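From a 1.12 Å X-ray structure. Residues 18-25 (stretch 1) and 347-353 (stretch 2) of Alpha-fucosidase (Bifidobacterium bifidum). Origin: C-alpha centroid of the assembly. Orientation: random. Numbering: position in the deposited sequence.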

ATOM      1  N   ASP A  18       4.195  -7.268  21.309  1.00 10.70           N
ATOM      2  CA  ASP A  18       3.753  -5.906  21.021  1.00 10.10           C
ATOM      3  C   ASP A  18       2.234  -5.839  21.065  1.00  9.81           C
ATOM      4  O   ASP A  18       1.565  -6.548  20.318  1.00  9.92           O
ATOM      5  CB  ASP A  18       4.236  -5.469  19.634  1.00 10.08           C
ATOM      6  CG  ASP A  18       5.747  -5.539  19.483  1.00 10.07           C
ATOM      7  OD1 ASP A  18       6.481  -5.143  20.416  1.00 10.16           O
ATOM      8  OD2 ASP A  18       6.203  -5.981  18.409  1.00 10.14           O
ATOM      9  N   TRP A  19       1.702  -4.979  21.933  1.00  9.94           N
ATOM     10  CA  TRP A  19       0.260  -4.832  22.104  1.00  9.70           C
ATOM     11  C   TRP A  19      -0.223  -3.413  21.866  1.00  9.71           C
ATOM     12  O   TRP A  19       0.389  -2.449  22.324  1.00 10.07           O
ATOM     13  CB  TRP A  19      -0.130  -5.157  23.545  1.00 10.33           C
ATOM     14  CG  TRP A  19      -0.171  -6.586  23.945  1.00 10.58           C
ATOM     15  CD1 TRP A  19       0.351  -7.660  23.285  1.00 11.48           C
ATOM     16  CD2 TRP A  19      -0.740  -7.094  25.153  1.00 11.30           C
ATOM     17  NE1 TRP A  19       0.119  -8.814  23.999  1.00 11.98           N
ATOM     18  CE2 TRP A  19      -0.547  -8.491  25.153  1.00 11.60           C
ATOM     19  CE3 TRP A  19      -1.408  -6.499  26.234  1.00 11.62           C
ATOM     20  CZ2 TRP A  19      -0.995  -9.307  26.196  1.00 12.32           C
ATOM     21  CZ3 TRP A  19      -1.852  -7.310  27.269  1.00 11.65           C
ATOM     22  CH2 TRP A  19      -1.648  -8.699  27.240  1.00 11.91           C
ATOM     23  N   LEU A  20      -1.351  -3.298  21.170  1.00  9.52           N
ATOM     24  CA  LEU A  20      -2.242  -2.154  21.356  1.00  9.82           C
ATOM     25  C   LEU A  20      -3.241  -2.624  22.404  1.00  9.49           C
ATOM     26  O   LEU A  20      -3.759  -3.729  22.300  1.00  9.88           O
ATOM     27  CB  LEU A  20      -3.000  -1.807  20.077  1.00  9.52           C
ATOM     28  CG  LEU A  20      -2.283  -1.121  18.916  1.00 11.44           C
ATOM     29  CD1 LEU A  20      -1.337  -2.055  18.218  1.00 13.45           C
ATOM     30  CD2 LEU A  20      -3.304  -0.585  17.922  1.00 11.54           C
ATOM     31  N   TRP A  21      -3.498  -1.810  23.422  1.00  9.69           N
ATOM     32  CA  TRP A  21      -4.406  -2.237  24.485  1.00  9.93           C
ATOM     33  C   TRP A  21      -5.201  -1.095  25.112  1.00  9.78           C
ATOM     34  O   TRP A  21      -4.782   0.060  25.084  1.00  9.57           O
ATOM     35  CB  TRP A  21      -3.673  -3.082  25.532  1.00 10.34           C
ATOM     36  CG  TRP A  21      -2.654  -2.343  26.324  1.00 10.57           C
ATOM     37  CD1 TRP A  21      -1.398  -1.983  25.923  1.00 11.11           C
ATOM     38  CD2 TRP A  21      -2.793  -1.888  27.674  1.00 11.26           C
ATOM     39  NE1 TRP A  21      -0.749  -1.323  26.941  1.00 11.46           N
ATOM     40  CE2 TRP A  21      -1.583  -1.253  28.027  1.00 11.20           C
ATOM     41  CE3 TRP A  21      -3.827  -1.953  28.619  1.00 11.76           C
ATOM     42  CZ2 TRP A  21      -1.376  -0.687  29.290  1.00 11.42           C
ATOM     43  CZ3 TRP A  21      -3.618  -1.388  29.876  1.00 11.43           C
ATOM     44  CH2 TRP A  21      -2.403  -0.763  30.197  1.00 11.67           C
ATOM     45  N   TYR A  22      -6.372  -1.445  25.646  1.00  9.92           N
ATOM     46  CA  TYR A  22      -7.374  -0.475  26.092  1.00 10.12           C
ATOM     47  C   TYR A  22      -8.100  -1.005  27.309  1.00 10.37           C
ATOM     48  O   TYR A  22      -8.361  -2.199  27.409  1.00 10.25           O
ATOM     49  CB  TYR A  22      -8.384  -0.175  24.965  1.00  9.90           C
ATOM     50  CG  TYR A  22      -7.690   0.203  23.680  1.00  9.46           C
ATOM     51  CD1 TYR A  22      -7.489   1.535  23.337  1.00  9.04           C
ATOM     52  CD2 TYR A  22      -7.173  -0.782  22.836  1.00  9.14           C
ATOM     53  CE1 TYR A  22      -6.815   1.875  22.174  1.00  9.36           C
ATOM     54  CE2 TYR A  22      -6.487  -0.454  21.685  1.00  9.07           C
ATOM     55  CZ  TYR A  22      -6.318   0.872  21.359  1.00  8.85           C
ATOM     56  OH  TYR A  22      -5.629   1.189  20.216  1.00  9.40           O
ATOM     57  N   LYS A  23      -8.435  -0.095  28.216  1.00 10.65           N
ATOM     58  CA  LYS A  23      -9.089  -0.443  29.475  1.00 10.93           C
ATOM     59  C   LYS A  23     -10.617  -0.348  29.398  1.00 11.02           C
ATOM     60  O   LYS A  23     -11.303  -0.442  30.419  1.00 11.24           O
ATOM     61  CB  LYS A  23      -8.563   0.447  30.605  1.00 11.37           C
ATOM     62  CG  LYS A  23      -7.077   0.281  30.888  1.00 12.31           C
ATOM     63  CD  LYS A  23      -6.669   1.034  32.144  1.00 14.72           C
ATOM     64  CE  LYS A  23      -5.215   0.775  32.503  1.00 16.75           C
ATOM     65  NZ  LYS A  23      -4.883   1.299  33.861  1.00 18.07           N
ATOM     66  N   GLN A  24     -11.150  -0.172  28.191  1.00 10.90           N
ATOM     67  CA  GLN A  24     -12.598  -0.075  28.000  1.00 11.02           C
ATOM     68  C   GLN A  24     -12.982  -0.502  26.580  1.00 10.94           C
ATOM     69  O   GLN A  24     -12.138  -0.455  25.676  1.00 10.42           O
ATOM     70  CB  GLN A  24     -13.094   1.344  28.316  1.00 11.48           C
ATOM     71  CG  GLN A  24     -12.719   2.412  27.289  1.00 11.36           C
ATOM     72  CD  GLN A  24     -11.234   2.737  27.259  1.00 11.07           C
ATOM     73  OE1 GLN A  24     -10.611   2.970  28.298  1.00 11.27           O
ATOM     74  NE2 GLN A  24     -10.666   2.775  26.056  1.00 10.82           N
ATOM     75  N   PRO A  25     -14.242  -0.951  26.384  1.00 11.04           N
ATOM     76  CA  PRO A  25     -14.747  -1.308  25.050  1.00 11.01           C
ATOM     77  C   PRO A  25     -14.653  -0.186  24.023  1.00 10.62           C
ATOM     78  O   PRO A  25     -14.506   0.981  24.381  1.00 10.22           O
ATOM     79  CB  PRO A  25     -16.232  -1.618  25.301  1.00 11.16           C
ATOM     80  CG  PRO A  25     -16.527  -1.111  26.671  1.00 12.63           C
ATOM     81  CD  PRO A  25     -15.255  -1.192  27.427  1.00 11.47           C
ATOM     82  N   GLY A 347       4.308   1.006  35.121  1.00 17.01           N
ATOM     83  CA  GLY A 347       3.478   2.155  34.771  1.00 16.53           C
ATOM     84  C   GLY A 347       3.127   2.202  33.294  1.00 16.12           C
ATOM     85  O   GLY A 347       3.078   3.282  32.700  1.00 16.22           O
ATOM     86  N   ALA A 348       2.893   1.031  32.701  1.00 15.44           N
ATOM     87  CA  ALA A 348       2.484   0.936  31.297  1.00 14.87           C
ATOM     88  C   ALA A 348       1.153   1.636  31.091  1.00 14.41           C
ATOM     89  O   ALA A 348       0.246   1.515  31.914  1.00 14.65           O
ATOM     90  CB  ALA A 348       2.386  -0.509  30.864  1.00 15.13           C
ATOM     91  N   VAL A 349       1.046   2.366  29.986  1.00 13.67           N
ATOM     92  CA  VAL A 349      -0.160   3.122  29.668  1.00 13.19           C
ATOM     93  C   VAL A 349      -0.882   2.505  28.474  1.00 12.51           C
ATOM     94  O   VAL A 349      -0.245   2.000  27.538  1.00 11.84           O
ATOM     95  CB  VAL A 349       0.149   4.621  29.403  1.00 13.77           C
ATOM     96  CG1 VAL A 349       0.524   5.325  30.708  1.00 14.33           C
ATOM     97  CG2 VAL A 349       1.260   4.781  28.359  1.00 14.43           C
ATOM     98  N   ALA A 350      -2.210   2.538  28.522  1.00 11.69           N
ATOM     99  CA  ALA A 350      -3.041   2.064  27.418  1.00 11.01           C
ATOM    100  C   ALA A 350      -2.784   2.893  26.161  1.00 10.62           C
ATOM    101  O   ALA A 350      -2.378   4.049  26.237  1.00 10.36           O
ATOM    102  CB  ALA A 350      -4.507   2.105  27.802  1.00 11.29           C
ATOM    103  N   THR A 351      -3.044   2.288  25.007  1.00 10.29           N
ATOM    104  CA  THR A 351      -2.677   2.876  23.722  1.00 10.07           C
ATOM    105  C   THR A 351      -3.422   4.183  23.441  1.00  9.91           C
ATOM    106  O   THR A 351      -2.847   5.119  22.890  1.00  9.59           O
ATOM    107  CB  THR A 351      -2.853   1.845  22.592  1.00  9.89           C
ATOM    108  OG1 THR A 351      -2.091   0.677  22.916  1.00 10.08           O
ATOM    109  CG2 THR A 351      -2.377   2.398  21.248  1.00 10.25           C
ATOM    110  N   ASP A 352      -4.691   4.252  23.835  1.00  9.77           N
ATOM    111  CA  ASP A 352      -5.438   5.502  23.722  1.00 10.16           C
ATOM    112  C   ASP A 352      -4.878   6.595  24.647  1.00 10.18           C
ATOM    113  O   ASP A 352      -4.740   7.749  24.241  1.00 10.45           O
ATOM    114  CB  ASP A 352      -6.955   5.305  23.900  1.00 10.07           C
ATOM    115  CG  ASP A 352      -7.341   4.552  25.177  1.00 10.52           C
ATOM    116  OD1 ASP A 352      -6.472   4.015  25.902  1.00 11.18           O
ATOM    117  OD2 ASP A 352      -8.564   4.481  25.435  1.00 11.22           O
ATOM    118  N   ALA A 353      -4.549   6.218  25.882  1.00 10.54           N
ATOM    119  CA  ALA A 353      -3.914   7.139  26.830  1.00 10.66           C
ATOM    120  C   ALA A 353      -2.549   7.605  26.323  1.00 10.67           C
ATOM    121  O   ALA A 353      -2.187   8.778  26.467  1.00 10.91           O
ATOM    122  CB  ALA A 353      -3.780   6.493  28.203  1.00 11.04           C
TER
HETATM  123  O   HOH W   1       1.752   0.103  27.109  1.00 12.45           O
HETATM  124  O   HOH W   2      -7.792   2.738  28.056  1.00 10.94           O
HETATM  125  O   HOH W   3      -2.296   2.397  32.818  1.00 20.37           O

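What pins the two stretches together most firmly? Trp21 and Thr351 grip each other at both ends of a short polar exchange. The backbone N of Thr351 donates to the backbone O of Trp21 at 2.8 Å, and the backbone N of Trp21 donates to the side-chain OG1 of Thr351 at 2.9 Å, both nearly straight. Threonine suits this place because its CB points toward the strand and its m rotamer sets the hydroxyl where a strand amide can reach it. Since Thr351 opens the first turn of a helix, its own amide has no carbonyl of that helix to bind, and the strand carbonyl supplies the acceptor.

How does the polar contact continue beyond the strand? Gln24, in the loop that follows, sends its side chain back so that NE2 donates to OD2 of Asp352 at 2.8 Å, with a more bent angle of 139°. The p rotamer of Asp352 also lets its OD1 accept from N of Ala353 at 2.9 Å, so the carboxylate serves its own helix as well as the neighbouring stretch. Water 2 completes this corner: it accepts from N of Lys23 and donates to OE1 of Gln24 and OD1 of Asp352.

Where do other waters join the stretches? Water 1 accepts from NE1 of Trp21 at 2.9 Å and lies 2.8 Å from O of Val349, bridging two atoms that sit 3.4 Å apart but meet at a poor angle for direct bonding. Farther out, the extended chain of exposed Lys23 carries NZ to water 3, which it reaches at 3.0 Å; that water donates to O of Ala348 at 2.8 Å.

What fills the space between these polar links? The indole of Trp21, the residue most covered by the opposing stretch, lies against the backbone leading into the helix. CA of Ala350 sits 3.7 Å from the centroid of the Trp21 six-membered ring, only 15° off the normal, in a CH-pi contact. The small side chains of this segment let the indole come close: CZ2 of Trp21 is 4.1 Å from CB of Ala348, and CZ3 is 4.2 Å from CB of Ala350. Val349, by contrast, turns its CB away, and its backbone C approaches CZ2 of Trp21 at 3.3 Å.

What does Tyr22 add on the next step of the strand? Its buried ring presents an edge to the Asp352 carboxylate, with CD1 3.5 Å from CG, while OH lies 3.6 Å from CG2 of Thr351. Altogether the two stretches bury 413 Å², counting both sides.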